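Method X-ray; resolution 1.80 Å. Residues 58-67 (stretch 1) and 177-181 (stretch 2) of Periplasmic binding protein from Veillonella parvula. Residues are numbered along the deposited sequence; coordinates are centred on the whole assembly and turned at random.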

# COMPACT_ATOMS: atom_id res chain seq x y z
N ALA A 58 23.66 -7.92 2.02
CA ALA A 58 24.29 -7.01 2.97
C ALA A 58 24.78 -5.75 2.28
O ALA A 58 25.21 -5.81 1.14
CB ALA A 58 25.45 -7.69 3.68
N VAL A 59 24.72 -4.61 2.98
CA VAL A 59 25.37 -3.39 2.52
C VAL A 59 26.13 -2.72 3.66
O VAL A 59 25.72 -2.80 4.82
CB VAL A 59 24.37 -2.38 1.90
CG1 VAL A 59 23.67 -2.99 0.70
CG2 VAL A 59 23.35 -1.92 2.95
N LYS A 60 27.24 -2.08 3.33
CA LYS A 60 28.04 -1.35 4.30
C LYS A 60 27.98 0.14 4.03
O LYS A 60 28.57 0.94 4.76
CB LYS A 60 29.50 -1.83 4.25
CG LYS A 60 29.68 -3.28 4.61
CD LYS A 60 30.68 -3.95 3.68
CE LYS A 60 32.10 -3.54 3.98
NZ LYS A 60 33.07 -4.16 3.03
N SER A 61 27.30 0.51 2.95
CA SER A 61 27.17 1.91 2.55
C SER A 61 25.92 2.02 1.69
O SER A 61 25.49 1.03 1.09
CB SER A 61 28.40 2.34 1.75
OG SER A 61 28.39 3.75 1.53
N ALA A 62 25.34 3.22 1.62
CA ALA A 62 24.07 3.38 0.93
C ALA A 62 24.21 3.07 -0.55
O ALA A 62 25.18 3.47 -1.19
CB ALA A 62 23.55 4.80 1.12
N PRO A 63 23.23 2.33 -1.11
CA PRO A 63 23.18 2.12 -2.57
C PRO A 63 23.14 3.47 -3.28
O PRO A 63 22.59 4.43 -2.73
CB PRO A 63 21.84 1.41 -2.76
CG PRO A 63 21.62 0.67 -1.46
CD PRO A 63 22.16 1.61 -0.40
N THR A 64 23.73 3.56 -4.47
CA THR A 64 23.81 4.84 -5.16
C THR A 64 23.04 4.83 -6.47
O THR A 64 22.83 5.87 -7.09
CB THR A 64 25.26 5.21 -5.47
OG1 THR A 64 25.80 4.27 -6.40
CG2 THR A 64 26.08 5.19 -4.19
N HIS A 65 22.65 3.63 -6.91
CA HIS A 65 21.88 3.45 -8.14
C HIS A 65 20.66 2.56 -7.90
O HIS A 65 20.53 1.49 -8.51
CB HIS A 65 22.76 2.85 -9.23
CG HIS A 65 23.76 3.81 -9.79
ND1 HIS A 65 24.81 4.32 -9.04
CD2 HIS A 65 23.89 4.37 -11.02
CE1 HIS A 65 25.52 5.14 -9.78
NE2 HIS A 65 24.99 5.19 -10.99
N ALA A 66 19.76 3.01 -7.03
CA ALA A 66 18.62 2.20 -6.63
C ALA A 66 17.48 2.31 -7.63
O ALA A 66 17.24 3.40 -8.18
CB ALA A 66 18.14 2.62 -5.26
N VAL A 67 16.80 1.20 -7.89
CA VAL A 67 15.66 1.19 -8.79
C VAL A 67 14.43 0.73 -8.04
O VAL A 67 14.44 -0.31 -7.37
CB VAL A 67 15.88 0.25 -10.01
CG1 VAL A 67 14.57 0.08 -10.79
CG2 VAL A 67 16.99 0.80 -10.92
N GLU A 177 17.85 2.42 7.39
CA GLU A 177 19.15 1.86 7.76
C GLU A 177 19.97 1.49 6.52
O GLU A 177 21.17 1.77 6.46
CB GLU A 177 18.96 0.65 8.68
CG GLU A 177 18.41 1.01 10.05
CD GLU A 177 18.01 -0.20 10.89
OE1 GLU A 177 17.67 -1.26 10.31
OE2 GLU A 177 18.03 -0.08 12.14
N ILE A 178 19.32 0.87 5.54
CA ILE A 178 20.02 0.48 4.30
C ILE A 178 20.65 1.69 3.63
O ILE A 178 21.77 1.62 3.08
CB ILE A 178 19.05 -0.23 3.30
CG1 ILE A 178 18.59 -1.59 3.86
CG2 ILE A 178 19.73 -0.45 1.95
CD1 ILE A 178 17.43 -2.22 3.06
N PHE A 179 19.97 2.83 3.69
CA PHE A 179 20.43 4.01 2.98
C PHE A 179 21.16 5.02 3.86
O PHE A 179 21.41 6.14 3.44
CB PHE A 179 19.27 4.66 2.22
CG PHE A 179 18.96 3.96 0.92
CD1 PHE A 179 19.56 4.38 -0.26
CD2 PHE A 179 18.13 2.84 0.89
CE1 PHE A 179 19.31 3.72 -1.46
CE2 PHE A 179 17.88 2.17 -0.29
CZ PHE A 179 18.47 2.61 -1.47
N GLY A 180 21.52 4.60 5.07
CA GLY A 180 22.27 5.47 5.97
C GLY A 180 21.51 6.69 6.44
O GLY A 180 22.12 7.71 6.79
N VAL A 181 20.18 6.61 6.45
CA VAL A 181 19.35 7.71 6.94
C VAL A 181 18.35 7.26 8.00
O VAL A 181 17.18 7.67 8.00
CB VAL A 181 18.62 8.45 5.79
CG1 VAL A 181 19.64 9.12 4.86
CG2 VAL A 181 17.74 7.48 5.00

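Packing alone joins the two stretches: no hydrogen bond crosses between them, and 277 Å² of surface is buried, counting both sides. Val59, at the end of a strand, points toward the helix end; its CG2 lies 4.0 Å from Ile178 CG2 and 3.9 Å from Ile178 O, so a compact branched side chain fills this buried corner. Lys60 and Ser61 turn their CA-to-CB bonds away and remain exposed, as suits polar residues. Ala62 brings the backbones closest, its CA 4.2 Å from Phe179 CA. Its small methyl fits against the chain where the helix ends, with CB 3.4 Å from Phe179 O and 4.2 Å from Phe179 CD1; Gly180 follows there with positive phi, which favours glycine. Pro63 lies flat over the phenyl ring: CD sits 3.8 Å from the centroid of the Phe179 ring, 16° off its normal, in a CH-pi contact. The same CD reaches Ile178 CG2 at 4.0 Å, while Pro63 CB meets Phe179 CE1 at 3.7 Å. Pro63 O is buried without a polar partner, 3.6 Å from Phe179 CE1. Thr64 and His65 point away, linked by a hydrogen bond between Thr64 OG1 and His65 ND1 (2.8 Å). Buried Ala66 returns toward stretch 2, its CB meeting the ring edge 3.8 Å from Phe179 CZ.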